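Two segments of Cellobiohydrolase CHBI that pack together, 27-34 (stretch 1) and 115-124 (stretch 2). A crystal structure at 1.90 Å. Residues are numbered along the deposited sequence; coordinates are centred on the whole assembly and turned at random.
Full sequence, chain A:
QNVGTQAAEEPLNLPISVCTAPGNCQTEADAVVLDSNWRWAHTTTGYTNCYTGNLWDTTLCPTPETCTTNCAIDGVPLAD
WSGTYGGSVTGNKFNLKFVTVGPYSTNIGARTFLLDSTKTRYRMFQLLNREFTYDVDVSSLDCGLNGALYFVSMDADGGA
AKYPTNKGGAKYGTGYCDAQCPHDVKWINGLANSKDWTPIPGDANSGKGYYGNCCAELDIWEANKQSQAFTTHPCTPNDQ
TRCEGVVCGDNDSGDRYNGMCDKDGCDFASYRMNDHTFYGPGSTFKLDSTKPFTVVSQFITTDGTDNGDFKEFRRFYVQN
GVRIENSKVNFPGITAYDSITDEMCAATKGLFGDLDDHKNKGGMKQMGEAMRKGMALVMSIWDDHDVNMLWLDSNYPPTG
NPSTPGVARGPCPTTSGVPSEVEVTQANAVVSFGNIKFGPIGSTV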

# COMPACT_ATOMS: atom_id res chain seq x y z
N THR A 27 -2.02 -12.44 -21.97
CA THR A 27 -1.25 -11.22 -21.52
C THR A 27 -2.07 -9.94 -21.64
O THR A 27 -2.76 -9.71 -22.64
CB THR A 27 0.09 -11.16 -22.31
OG1 THR A 27 0.96 -10.15 -21.79
CG2 THR A 27 -0.17 -10.83 -23.73
N GLU A 28 -2.02 -9.08 -20.63
CA GLU A 28 -2.62 -7.75 -20.64
C GLU A 28 -1.47 -6.70 -20.49
O GLU A 28 -0.67 -6.82 -19.60
CB GLU A 28 -3.65 -7.63 -19.50
CG GLU A 28 -4.37 -6.28 -19.41
CD GLU A 28 -5.39 -6.19 -18.27
OE1 GLU A 28 -5.06 -5.61 -17.20
OE2 GLU A 28 -6.51 -6.71 -18.36
N ALA A 29 -1.40 -5.73 -21.39
CA ALA A 29 -0.24 -4.87 -21.59
C ALA A 29 -0.41 -3.61 -20.79
O ALA A 29 -0.76 -2.57 -21.32
CB ALA A 29 -0.07 -4.49 -23.08
N ASP A 30 -0.16 -3.74 -19.49
CA ASP A 30 -0.34 -2.65 -18.54
C ASP A 30 0.99 -1.91 -18.26
O ASP A 30 2.02 -2.17 -18.88
CB ASP A 30 -0.92 -3.21 -17.24
CG ASP A 30 -2.34 -3.81 -17.41
OD1 ASP A 30 -3.14 -3.37 -18.25
OD2 ASP A 30 -2.65 -4.76 -16.64
N ALA A 31 1.01 -0.97 -17.34
CA ALA A 31 2.22 -0.16 -17.14
C ALA A 31 2.18 0.38 -15.70
O ALA A 31 1.13 0.30 -15.06
CB ALA A 31 2.27 0.97 -18.12
N VAL A 32 3.32 0.83 -15.20
CA VAL A 32 3.40 1.34 -13.83
C VAL A 32 3.70 2.82 -13.86
O VAL A 32 4.55 3.30 -14.67
CB VAL A 32 4.46 0.65 -12.93
CG1 VAL A 32 4.26 -0.85 -12.96
CG2 VAL A 32 5.88 0.90 -13.38
N VAL A 33 2.98 3.54 -12.98
CA VAL A 33 3.09 4.98 -12.88
C VAL A 33 3.44 5.41 -11.46
O VAL A 33 3.04 4.78 -10.50
CB VAL A 33 1.81 5.67 -13.38
CG1 VAL A 33 0.57 5.32 -12.56
CG2 VAL A 33 1.96 7.17 -13.45
N LEU A 34 4.26 6.44 -11.37
CA LEU A 34 4.74 6.97 -10.07
C LEU A 34 3.76 7.93 -9.47
O LEU A 34 3.22 8.79 -10.16
CB LEU A 34 6.11 7.64 -10.26
CG LEU A 34 6.81 8.15 -8.98
CD1 LEU A 34 7.39 6.97 -8.14
CD2 LEU A 34 7.87 9.14 -9.42
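Stretch 2, residues 115-124: LDSTKTRYRM

Stretch 2 meets the strand of stretch 1 antiparallel at one bridge, then turns away, and only the side chains of Tyr 122 and Arg 123 reach stretch 1 again. Leu 115, extended (phi/psi -92/151), pairs with Ala 31, CA to CA 5.1 Å; the antiparallel pairing sets each N-H against the facing carbonyl, Leu 115 N donating to Ala 31 O at 2.7 Å and Ala 31 N to Leu 115 O at 3.2 Å. Both side chains lie on the same face of the sheet, CB to CB 4.5 Å; Leu 115 also sets its CG 3.6 Å from Val 33 CG1. Asp 116 points away from stretch 1 and opens a type I turn, closed by Lys 119 N to Asp 116 O at 3.0 Å; Asp 116 OD1 accepts a hydrogen bond from Thr 118 OG1 at 2.7 Å. Ser 117 CA makes a CA-H...O contact with Ala 29 O at 3.3 Å, and a water links the stretches, accepting from Ser 117 N at 2.9 Å and donating to Asp 30 OD1 at 2.8 Å. Lys 119, with positive phi (63/28), brings CE to 4.0 Å from Ala 31 CB. Thr 120 and Arg 121 lie out of reach of stretch 1; Asp 116 N donates to Arg 121 O at 2.9 Å, tying the loop together. Tyr 122 returns, its ring edge meeting Val 33 CG1 at CE1, 3.9 Å away. Arg 123 points toward stretch 1, and its NH1 forms a salt bridge with Glu 28 OE2 at 2.9 Å.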

# COMPACT_ATOMS: atom_id res chain seq x y z
N LEU A 115 -1.36 1.13 -14.29
CA LEU A 115 -2.19 1.72 -15.32
C LEU A 115 -2.70 0.61 -16.29
O LEU A 115 -2.00 -0.42 -16.53
CB LEU A 115 -1.36 2.70 -16.14
CG LEU A 115 -0.99 4.06 -15.58
CD1 LEU A 115 -0.04 4.70 -16.56
CD2 LEU A 115 -2.19 4.97 -15.35
N ASP A 116 -3.87 0.85 -16.88
CA ASP A 116 -4.43 -0.05 -17.90
C ASP A 116 -3.71 0.07 -19.25
O ASP A 116 -2.75 0.87 -19.39
CB ASP A 116 -5.94 0.16 -18.01
CG ASP A 116 -6.35 1.48 -18.75
OD1 ASP A 116 -5.51 2.13 -19.35
OD2 ASP A 116 -7.53 1.84 -18.70
N SER A 117 -4.15 -0.71 -20.25
CA SER A 117 -3.47 -0.76 -21.52
C SER A 117 -3.51 0.56 -22.27
O SER A 117 -2.64 0.78 -23.08
CB SER A 117 -4.02 -1.86 -22.43
OG SER A 117 -5.42 -1.71 -22.50
N THR A 118 -4.45 1.46 -21.99
CA THR A 118 -4.42 2.78 -22.64
C THR A 118 -3.38 3.75 -22.06
O THR A 118 -3.02 4.74 -22.70
CB THR A 118 -5.78 3.49 -22.58
OG1 THR A 118 -6.03 4.01 -21.27
CG2 THR A 118 -6.90 2.56 -22.93
N LYS A 119 -2.90 3.47 -20.83
CA LYS A 119 -1.99 4.33 -20.07
C LYS A 119 -2.60 5.70 -19.70
O LYS A 119 -1.93 6.68 -19.39
CB LYS A 119 -0.63 4.50 -20.74
CG LYS A 119 0.12 3.22 -20.99
CD LYS A 119 1.24 3.52 -21.96
CE LYS A 119 2.42 2.58 -21.83
NZ LYS A 119 2.05 1.18 -22.22
N THR A 120 -3.90 5.69 -19.59
CA THR A 120 -4.71 6.84 -19.35
C THR A 120 -5.57 6.73 -18.10
O THR A 120 -6.11 7.75 -17.65
CB THR A 120 -5.57 6.88 -20.65
OG1 THR A 120 -4.91 7.76 -21.57
CG2 THR A 120 -6.93 7.23 -20.48
N ARG A 121 -5.76 5.48 -17.58
CA ARG A 121 -6.53 5.21 -16.37
C ARG A 121 -5.84 4.13 -15.56
O ARG A 121 -5.13 3.31 -16.08
CB ARG A 121 -7.93 4.65 -16.62
CG ARG A 121 -8.91 5.48 -17.39
CD ARG A 121 -9.23 6.77 -16.73
NE ARG A 121 -9.14 7.81 -17.76
CZ ARG A 121 -10.16 8.43 -18.32
NH1 ARG A 121 -11.41 8.14 -17.94
NH2 ARG A 121 -9.94 9.35 -19.26
N TYR A 122 -6.09 4.13 -14.27
CA TYR A 122 -5.63 3.02 -13.47
C TYR A 122 -6.39 1.73 -13.91
O TYR A 122 -7.57 1.80 -14.18
CB TYR A 122 -5.88 3.31 -11.99
CG TYR A 122 -5.13 4.52 -11.49
CD1 TYR A 122 -3.75 4.66 -11.67
CD2 TYR A 122 -5.80 5.57 -10.91
CE1 TYR A 122 -3.06 5.78 -11.23
CE2 TYR A 122 -5.12 6.68 -10.42
CZ TYR A 122 -3.77 6.80 -10.60
OH TYR A 122 -3.13 7.90 -10.13
N ARG A 123 -5.70 0.60 -13.93
CA ARG A 123 -6.36 -0.67 -14.15
C ARG A 123 -7.16 -1.06 -12.94
O ARG A 123 -6.60 -1.44 -11.94
CB ARG A 123 -5.34 -1.77 -14.41
CG ARG A 123 -5.88 -2.77 -15.44
CD ARG A 123 -5.92 -4.28 -15.18
NE ARG A 123 -7.26 -4.64 -14.82
CZ ARG A 123 -7.98 -5.73 -14.99
NH1 ARG A 123 -7.74 -6.84 -15.73
NH2 ARG A 123 -9.12 -5.68 -14.38
N MET A 124 -8.46 -0.90 -12.98
CA MET A 124 -9.29 -1.18 -11.86
C MET A 124 -9.56 -2.66 -11.74
O MET A 124 -9.82 -3.32 -12.77
CB MET A 124 -10.59 -0.42 -12.02
CG MET A 124 -10.36 1.07 -12.12
SD MET A 124 -9.32 1.85 -10.84
CE MET A 124 -10.62 1.92 -9.62
O HOH W 1 -5.70 -2.98 -19.35